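Local coordinates for choline binding protein PCPA (Streptococcus pneumoniae, PDB 4CP6) that is a choline-binding surface protein of the pneumococcus, studied as a vaccine antigen, whose leucine-rich repeat region probably serves in recognition at the cell surface, at residues Phe160-Thr168 with Ala182-Glu190; Gly202-Thr210 with Ala261-Ser269. All blocks are in the same frame, centred on the assembly; numbering follows the deposited sequence.

Both contacts join neighbouring layers of the leucine-rich repeat solenoid, and their centres lie 13 Å apart. Along the chain they come in series: contact 1 closes at Glu190 before contact 2 opens at Gly202. In contact 1 the layers are consecutive, and 160-168 enters strand 166-169, an outermost strand of a parallel sheet of five. Contact 2 spans 50 intervening residues, including the antiparallel strands 224-227, 230-233 and 238-241, and brings together loops from two BspA-type repeat regions. Segments 182-190 and 202-210 touch directly: Asn185 N lies 2.8 Å from Arg207 O, a probable hydrogen bond. The stacking therefore continues from contact 1 into contact 2.

Contact 1. Residues Phe160-Thr168 with Ala182-Glu190; sequences FSQKLKKLT and AFANLSNLE
Phe160 and Asn185 stack almost parallel, ring and amide planes 7° apart. Asn185 CB makes a CH-pi contact over one ring face, 3.5 Å from the Phe160 centroid, and its CG lies over the same ring at 3.4 Å from Phe160 CE2. The amide is steadied by a hydrogen bond from Asn185 ND2 to Ser159 OG, while Phe138 stacks with the Phe160 ring. Next to this pair, Phe160 N donates to Ala184 O (3.0 Å, 161° at the hydrogen), a direct backbone hydrogen bond between the segments. Stacking of equivalent loops in successive layers is characteristic of a leucine-rich repeat solenoid, whose leucines fill the interior. Leu189 brings CD1 to 4.3 Å from Leu167 CB, its CG lying opposite the backbone nitrogen (chi1 -174°); Leu167 CD1 in turn reaches Phe183 CE1. Leu186 CD2 packs on the Ser161 carbonyl. Waters bridge further polar atoms. Water 1 accepts from Asn188 N and donates to both Ser161 O and Leu164 O, the latter at 2.7 Å, tying the type I turn 161-164 to the next layer. Water 2 accepts from Gln162 NE2 and donates to Asn185 O at 2.8 Å.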
loop_
_atom_site.group_PDB
_atom_site.type_symbol
_atom_site.label_atom_id
_atom_site.label_comp_id
_atom_site.label_asym_id
_atom_site.label_seq_id
_atom_site.Cartn_x
_atom_site.Cartn_y
_atom_site.Cartn_z
ATOM N N PHE A 160 0.925 8.726 3.338
ATOM C CA PHE A 160 0.086 9.742 3.976
ATOM C C PHE A 160 0.460 11.173 3.579
ATOM O O PHE A 160 0.082 12.125 4.281
ATOM C CB PHE A 160 0.035 9.549 5.502
ATOM C CG PHE A 160 -1.264 8.963 5.986
ATOM C CD1 PHE A 160 -2.453 9.674 5.865
ATOM C CD2 PHE A 160 -1.297 7.720 6.596
ATOM C CE1 PHE A 160 -3.666 9.126 6.315
ATOM C CE2 PHE A 160 -2.506 7.169 7.032
ATOM C CZ PHE A 160 -3.672 7.892 6.916
ATOM N N SER A 161 1.169 11.341 2.450
ATOM C CA SER A 161 1.411 12.669 1.881
ATOM C C SER A 161 0.147 13.000 1.062
ATOM O O SER A 161 0.102 12.795 -0.155
ATOM C CB SER A 161 2.671 12.680 1.013
ATOM O OG SER A 161 3.827 12.473 1.809
ATOM N N GLN A 162 -0.888 13.436 1.762
ATOM C CA GLN A 162 -2.222 13.584 1.189
ATOM C C GLN A 162 -2.363 14.656 0.136
ATOM O O GLN A 162 -3.313 14.561 -0.637
ATOM C CB GLN A 162 -3.245 13.781 2.275
ATOM C CG GLN A 162 -3.452 12.495 3.058
ATOM C CD GLN A 162 -4.467 12.658 4.158
ATOM O OE1 GLN A 162 -4.488 13.655 4.900
ATOM N NE2 GLN A 162 -5.306 11.659 4.307
ATOM N N LYS A 163 -1.456 15.645 0.086
ATOM C CA LYS A 163 -1.549 16.706 -0.907
ATOM C C LYS A 163 -0.593 16.475 -2.078
ATOM O O LYS A 163 -0.549 17.288 -2.998
ATOM C CB LYS A 163 -1.217 18.057 -0.228
ATOM C CG LYS A 163 -2.269 18.522 0.821
ATOM C CD LYS A 163 -3.641 18.788 0.191
ATOM C CE LYS A 163 -4.721 19.095 1.205
ATOM N NZ LYS A 163 -6.076 18.968 0.601
ATOM N N LEU A 164 0.171 15.367 -2.054
ATOM C CA LEU A 164 1.146 15.091 -3.123
ATOM C C LEU A 164 0.409 14.902 -4.455
ATOM O O LEU A 164 -0.426 14.011 -4.591
ATOM C CB LEU A 164 2.001 13.868 -2.743
ATOM C CG LEU A 164 3.070 13.454 -3.741
ATOM C CD1 LEU A 164 4.140 14.573 -3.956
ATOM C CD2 LEU A 164 3.698 12.153 -3.310
ATOM N N LYS A 165 0.670 15.810 -5.411
ATOM C CA LYS A 165 -0.031 15.776 -6.685
ATOM C C LYS A 165 0.881 15.434 -7.856
ATOM O O LYS A 165 0.386 14.980 -8.884
ATOM C CB LYS A 165 -0.861 17.060 -6.955
ATOM C CG LYS A 165 -0.090 18.354 -7.161
ATOM C CD LYS A 165 -0.991 19.396 -7.831
ATOM C CE LYS A 165 -0.213 20.533 -8.452
ATOM N NZ LYS A 165 -1.097 21.445 -9.234
ATOM N N LYS A 166 2.178 15.657 -7.733
ATOM C CA LYS A 166 3.110 15.337 -8.808
ATOM C C LYS A 166 4.358 14.723 -8.226
ATOM O O LYS A 166 4.998 15.339 -7.381
ATOM C CB LYS A 166 3.420 16.580 -9.665
ATOM C CG LYS A 166 4.219 16.255 -10.932
ATOM C CD LYS A 166 4.332 17.487 -11.827
ATOM C CE LYS A 166 5.462 17.363 -12.816
ATOM N NZ LYS A 166 5.510 18.535 -13.730
ATOM N N LEU A 167 4.695 13.510 -8.654
ATOM C CA LEU A 167 5.895 12.831 -8.197
ATOM C C LEU A 167 6.513 12.280 -9.446
ATOM O O LEU A 167 5.915 11.410 -10.086
ATOM C CB LEU A 167 5.610 11.714 -7.174
ATOM C CG LEU A 167 6.934 11.210 -6.470
ATOM C CD1 LEU A 167 6.763 10.999 -4.988
ATOM C CD2 LEU A 167 7.473 9.956 -7.109
ATOM N N THR A 168 7.671 12.815 -9.829
ATOM C CA THR A 168 8.343 12.398 -11.056
ATOM C C THR A 168 9.798 12.068 -10.772
ATOM O O THR A 168 10.313 12.340 -9.683
ATOM C CB THR A 168 8.278 13.500 -12.108
ATOM O OG1 THR A 168 8.898 14.676 -11.584
ATOM C CG2 THR A 168 6.853 13.826 -12.554
ATOM N N ALA A 182 5.443 2.516 -0.060
ATOM C CA ALA A 182 6.070 3.837 -0.274
ATOM C C ALA A 182 5.086 4.899 -0.738
ATOM O O ALA A 182 5.296 6.083 -0.446
ATOM C CB ALA A 182 7.223 3.736 -1.243
ATOM N N PHE A 183 4.042 4.480 -1.480
ATOM C CA PHE A 183 3.059 5.409 -2.051
ATOM C C PHE A 183 1.672 5.105 -1.521
ATOM O O PHE A 183 0.678 5.210 -2.258
ATOM C CB PHE A 183 3.089 5.304 -3.599
ATOM C CG PHE A 183 4.451 5.519 -4.223
ATOM C CD1 PHE A 183 5.242 6.603 -3.854
ATOM C CD2 PHE A 183 4.938 4.641 -5.188
ATOM C CE1 PHE A 183 6.529 6.769 -4.402
ATOM C CE2 PHE A 183 6.198 4.845 -5.770
ATOM C CZ PHE A 183 6.985 5.891 -5.360
ATOM N N ALA A 184 1.609 4.749 -0.226
ATOM C CA ALA A 184 0.361 4.388 0.435
ATOM C C ALA A 184 -0.345 5.623 1.014
ATOM O O ALA A 184 0.281 6.665 1.273
ATOM C CB ALA A 184 0.676 3.410 1.560
ATOM N N ASN A 185 -1.669 5.503 1.218
ATOM C CA ASN A 185 -2.480 6.554 1.866
ATOM C C ASN A 185 -2.417 7.892 1.169
ATOM O O ASN A 185 -2.460 8.948 1.850
ATOM C CB ASN A 185 -2.087 6.722 3.361
ATOM C CG ASN A 185 -2.184 5.424 4.107
ATOM O OD1 ASN A 185 -3.288 4.961 4.405
ATOM N ND2 ASN A 185 -1.028 4.786 4.362
ATOM N N LEU A 186 -2.315 7.876 -0.171
ATOM C CA LEU A 186 -2.295 9.122 -0.917
ATOM C C LEU A 186 -3.683 9.508 -1.394
ATOM O O LEU A 186 -4.509 8.638 -1.647
ATOM C CB LEU A 186 -1.348 9.057 -2.101
ATOM C CG LEU A 186 0.111 8.646 -1.789
ATOM C CD1 LEU A 186 0.974 8.569 -3.080
ATOM C CD2 LEU A 186 0.777 9.537 -0.745
ATOM N N SER A 187 -3.928 10.816 -1.575
ATOM C CA SER A 187 -5.273 11.288 -1.909
ATOM C C SER A 187 -5.317 12.192 -3.126
ATOM O O SER A 187 -6.424 12.463 -3.606
ATOM C CB SER A 187 -5.843 12.089 -0.734
ATOM O OG SER A 187 -5.880 11.323 0.457
ATOM N N ASN A 188 -4.169 12.687 -3.620
ATOM C CA ASN A 188 -4.162 13.648 -4.716
ATOM C C ASN A 188 -3.205 13.313 -5.837
ATOM O O ASN A 188 -2.970 14.167 -6.703
ATOM C CB ASN A 188 -3.872 15.059 -4.166
ATOM C CG ASN A 188 -5.103 15.651 -3.531
ATOM O OD1 ASN A 188 -5.253 15.669 -2.313
ATOM N ND2 ASN A 188 -6.078 15.994 -4.348
ATOM N N LEU A 189 -2.639 12.087 -5.837
ATOM C CA LEU A 189 -1.687 11.687 -6.876
ATOM C C LEU A 189 -2.425 10.907 -7.973
ATOM O O LEU A 189 -2.871 9.784 -7.754
ATOM C CB LEU A 189 -0.593 10.794 -6.277
ATOM C CG LEU A 189 0.560 10.434 -7.262
ATOM C CD1 LEU A 189 1.382 11.669 -7.689
ATOM C CD2 LEU A 189 1.460 9.372 -6.676
ATOM N N GLU A 190 -2.579 11.512 -9.145
ATOM C CA GLU A 190 -3.380 10.868 -10.179
ATOM C C GLU A 190 -2.602 9.968 -11.121
ATOM O O GLU A 190 -3.199 9.127 -11.804
ATOM C CB GLU A 190 -4.156 11.921 -10.990
ATOM C CG GLU A 190 -5.083 12.743 -10.100
ATOM C CD GLU A 190 -6.116 13.598 -10.813
ATOM O OE1 GLU A 190 -5.718 14.489 -11.596
ATOM O OE2 GLU A 190 -7.323 13.416 -10.539
HETATM O O HOH W 1 -1.456 12.465 -2.565
HETATM O O HOH W 2 -5.006 9.168 3.054
HETATM O O HOH W 3 -2.032 14.281 -9.827
#

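Contact 2. Residues Gly202-Thr210 with Ala261-Ser269; sequences GSNLFRLTT and ASYSFNKNS
Tyr263 reaches across to Arg207 and Asn204, which meet its ring in different ways. Arg207 runs alongside it, CG over one face at 3.8 Å from the Tyr263 centroid, a CH-pi contact 23° off the normal. An extended chain from CG to NE carries the guanidinium along the ring to its hydroxyl, where Arg207 NE donates to Tyr263 OH (3.1 Å, 162° at the hydrogen). The oxygen sits at the guanidinium edge, near its plane, and water 6 joins Tyr263 OH to Arg207 NH2. Asn204 approaches the ring obliquely, its amide turned 68° from the ring plane. Ser262 is modelled in two conformers; in the one given here its OG donates to Asn204 OD1 at 2.6 Å. Further along, a bend at chi2 helps bring Lys267 CE within 3.8 Å of Leu208 CD2, and Lys267 NZ ends in a salt bridge with Asp290. Outside this shell, Phe286 stacks with Tyr263, while Thr209 OG1 bonds back to Phe183 O and Leu186 N. Both segments are strings of beta turns, 204-207 and 206-209 facing 261-264, 263-266 and 265-268, an arrangement that fits adjoining turn-rich loops of a leucine-rich repeat solenoid.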
loop_
_atom_site.group_PDB
_atom_site.type_symbol
_atom_site.label_atom_id
_atom_site.label_comp_id
_atom_site.label_asym_id
_atom_site.label_seq_id
_atom_site.Cartn_x
_atom_site.Cartn_y
_atom_site.Cartn_z
ATOM N N GLY A 202 8.147 -3.286 -3.414
ATOM C CA GLY A 202 7.677 -3.933 -2.198
ATOM C C GLY A 202 6.169 -4.099 -2.224
ATOM O O GLY A 202 5.482 -3.625 -3.139
ATOM N N SER A 203 5.663 -4.804 -1.243
ATOM C CA SER A 203 4.222 -5.089 -1.226
ATOM C C SER A 203 3.400 -3.871 -0.807
ATOM O O SER A 203 3.893 -2.925 -0.170
ATOM C CB SER A 203 3.922 -6.252 -0.286
ATOM O OG SER A 203 4.352 -5.871 1.002
ATOM N N ASN A 204 2.106 -3.887 -1.188
ATOM C CA ASN A 204 1.125 -2.870 -0.792
ATOM C C ASN A 204 1.607 -1.483 -1.105
ATOM O O ASN A 204 1.405 -0.552 -0.324
ATOM C CB ASN A 204 0.794 -3.024 0.701
ATOM C CG ASN A 204 0.329 -4.415 0.995
ATOM O OD1 ASN A 204 -0.130 -5.111 0.072
ATOM N ND2 ASN A 204 0.388 -4.789 2.251
ATOM N N LEU A 205 2.230 -1.338 -2.278
ATOM C CA LEU A 205 2.861 -0.082 -2.648
ATOM C C LEU A 205 1.927 1.102 -2.603
ATOM O O LEU A 205 2.366 2.205 -2.269
ATOM C CB LEU A 205 3.470 -0.226 -4.053
ATOM C CG LEU A 205 4.301 0.902 -4.580
ATOM C CD1 LEU A 205 5.465 1.246 -3.651
ATOM C CD2 LEU A 205 4.874 0.546 -5.947
ATOM N N PHE A 206 0.659 0.862 -2.964
ATOM C CA PHE A 206 -0.348 1.904 -3.045
ATOM C C PHE A 206 -1.460 1.690 -2.007
ATOM O O PHE A 206 -2.577 2.169 -2.206
ATOM C CB PHE A 206 -0.931 1.911 -4.459
ATOM C CG PHE A 206 0.138 2.105 -5.512
ATOM C CD1 PHE A 206 0.730 3.343 -5.700
ATOM C CD2 PHE A 206 0.522 1.057 -6.345
ATOM C CE1 PHE A 206 1.724 3.526 -6.671
ATOM C CE2 PHE A 206 1.517 1.245 -7.322
ATOM C CZ PHE A 206 2.085 2.489 -7.490
ATOM N N ARG A 207 -1.175 0.987 -0.905
ATOM C CA ARG A 207 -2.203 0.649 0.076
ATOM C C ARG A 207 -3.033 1.858 0.474
ATOM O O ARG A 207 -2.474 2.854 0.883
ATOM C CB ARG A 207 -1.548 0.021 1.309
ATOM C CG ARG A 207 -2.554 -0.318 2.423
ATOM C CD ARG A 207 -1.888 -0.959 3.648
ATOM N NE ARG A 207 -2.872 -1.140 4.724
ATOM C CZ ARG A 207 -3.245 -0.210 5.602
ATOM N NH1 ARG A 207 -2.705 0.997 5.571
ATOM N NH2 ARG A 207 -4.178 -0.476 6.501
ATOM N N LEU A 208 -4.371 1.760 0.377
ATOM C CA LEU A 208 -5.326 2.801 0.787
ATOM C C LEU A 208 -5.232 4.089 -0.016
ATOM O O LEU A 208 -5.952 5.053 0.288
ATOM C CB LEU A 208 -5.232 3.092 2.296
ATOM C CG LEU A 208 -5.529 1.949 3.302
ATOM C CD1 LEU A 208 -5.766 2.509 4.704
ATOM C CD2 LEU A 208 -6.697 1.100 2.933
ATOM N N THR A 209 -4.438 4.101 -1.096
ATOM C CA THR A 209 -4.416 5.264 -1.979
ATOM C C THR A 209 -5.731 5.326 -2.799
ATOM O O THR A 209 -6.258 4.292 -3.210
ATOM C CB THR A 209 -3.150 5.225 -2.823
ATOM O OG1 THR A 209 -2.098 5.552 -1.916
ATOM C CG2 THR A 209 -3.160 6.259 -3.964
ATOM N N THR A 210 -6.257 6.548 -2.993
ATOM C CA THR A 210 -7.583 6.722 -3.576
ATOM C C THR A 210 -7.606 7.577 -4.829
ATOM O O THR A 210 -8.699 7.874 -5.323
ATOM C CB THR A 210 -8.486 7.392 -2.522
ATOM O OG1 THR A 210 -7.884 8.621 -2.093
ATOM C CG2 THR A 210 -8.757 6.494 -1.314
ATOM N N ALA A 261 -2.163 -9.406 -6.537
ATOM C CA ALA A 261 -1.371 -9.029 -5.369
ATOM C C ALA A 261 -2.266 -8.512 -4.267
ATOM O O ALA A 261 -3.404 -8.071 -4.497
ATOM C CB ALA A 261 -0.394 -7.913 -5.754
ATOM N N SER A 262 -1.731 -8.521 -3.065
ATOM C CA SER A 262 -2.445 -7.938 -1.955
ATOM C C SER A 262 -2.754 -6.468 -2.268
ATOM O O SER A 262 -1.921 -5.769 -2.881
ATOM C CB SER A 262 -1.617 -8.053 -0.684
ATOM O OG SER A 262 -0.290 -7.578 -0.839
ATOM N N TYR A 263 -3.964 -6.007 -1.871
ATOM C CA TYR A 263 -4.439 -4.628 -2.071
ATOM C C TYR A 263 -4.523 -4.214 -3.557
ATOM O O TYR A 263 -4.694 -3.013 -3.848
ATOM C CB TYR A 263 -3.530 -3.642 -1.298
ATOM C CG TYR A 263 -3.748 -3.700 0.200
ATOM C CD1 TYR A 263 -3.024 -4.584 1.001
ATOM C CD2 TYR A 263 -4.697 -2.889 0.815
ATOM C CE1 TYR A 263 -3.216 -4.626 2.377
ATOM C CE2 TYR A 263 -4.890 -2.919 2.193
ATOM C CZ TYR A 263 -4.159 -3.802 2.964
ATOM O OH TYR A 263 -4.365 -3.786 4.341
ATOM N N SER A 264 -4.501 -5.187 -4.484
ATOM C CA SER A 264 -4.467 -4.816 -5.900
ATOM C C SER A 264 -5.671 -4.043 -6.433
ATOM O O SER A 264 -5.487 -3.300 -7.408
ATOM C CB SER A 264 -4.216 -6.020 -6.789
ATOM O OG SER A 264 -5.099 -7.091 -6.476
ATOM N N PHE A 265 -6.886 -4.228 -5.883
ATOM C CA PHE A 265 -8.084 -3.463 -6.302
ATOM C C PHE A 265 -8.620 -2.709 -5.096
ATOM O O PHE A 265 -9.810 -2.370 -5.045
ATOM C CB PHE A 265 -9.205 -4.373 -6.890
ATOM C CG PHE A 265 -8.869 -5.020 -8.206
ATOM C CD1 PHE A 265 -7.974 -6.087 -8.270
ATOM C CD2 PHE A 265 -9.470 -4.583 -9.388
ATOM C CE1 PHE A 265 -7.705 -6.728 -9.492
ATOM C CE2 PHE A 265 -9.207 -5.228 -10.602
ATOM C CZ PHE A 265 -8.304 -6.274 -10.655
ATOM N N ASN A 266 -7.758 -2.399 -4.129
ATOM C CA ASN A 266 -8.189 -1.671 -2.952
ATOM C C ASN A 266 -8.739 -0.293 -3.334
ATOM O O ASN A 266 -8.148 0.393 -4.163
ATOM C CB ASN A 266 -7.014 -1.522 -1.992
ATOM C CG ASN A 266 -7.344 -0.901 -0.681
ATOM O OD1 ASN A 266 -8.353 -1.270 -0.006
ATOM N ND2 ASN A 266 -6.469 -0.086 -0.223
ATOM N N LYS A 267 -9.817 0.123 -2.666
ATOM C CA LYS A 267 -10.465 1.442 -2.836
ATOM C C LYS A 267 -11.036 1.651 -4.226
ATOM O O LYS A 267 -11.323 2.789 -4.586
ATOM C CB LYS A 267 -9.484 2.593 -2.487
ATOM C CG LYS A 267 -8.920 2.564 -1.053
ATOM C CD LYS A 267 -10.075 2.842 -0.064
ATOM C CE LYS A 267 -9.728 2.843 1.388
ATOM N NZ LYS A 267 -10.982 3.036 2.174
ATOM N N ASN A 268 -11.201 0.599 -4.998
ATOM C CA ASN A 268 -11.666 0.740 -6.362
ATOM C C ASN A 268 -13.000 1.479 -6.417
ATOM O O ASN A 268 -13.959 1.079 -5.755
ATOM C CB ASN A 268 -11.769 -0.622 -6.987
ATOM C CG ASN A 268 -12.059 -0.517 -8.451
ATOM O OD1 ASN A 268 -13.205 -0.292 -8.837
ATOM N ND2 ASN A 268 -11.012 -0.499 -9.269
ATOM N N SER A 269 -13.086 2.530 -7.253
ATOM C CA SER A 269 -14.263 3.376 -7.303
ATOM C C SER A 269 -15.237 3.100 -8.445
ATOM O O SER A 269 -16.401 3.501 -8.319
ATOM C CB SER A 269 -13.817 4.836 -7.431
ATOM O OG SER A 269 -13.031 5.276 -6.332
HETATM O O HOH W 4 1.089 -6.048 -2.897
HETATM O O HOH W 5 -3.673 -0.552 -2.857
HETATM O O HOH W 6 -6.156 -2.112 5.752
HETATM O O HOH W 7 -5.682 1.713 -3.799
#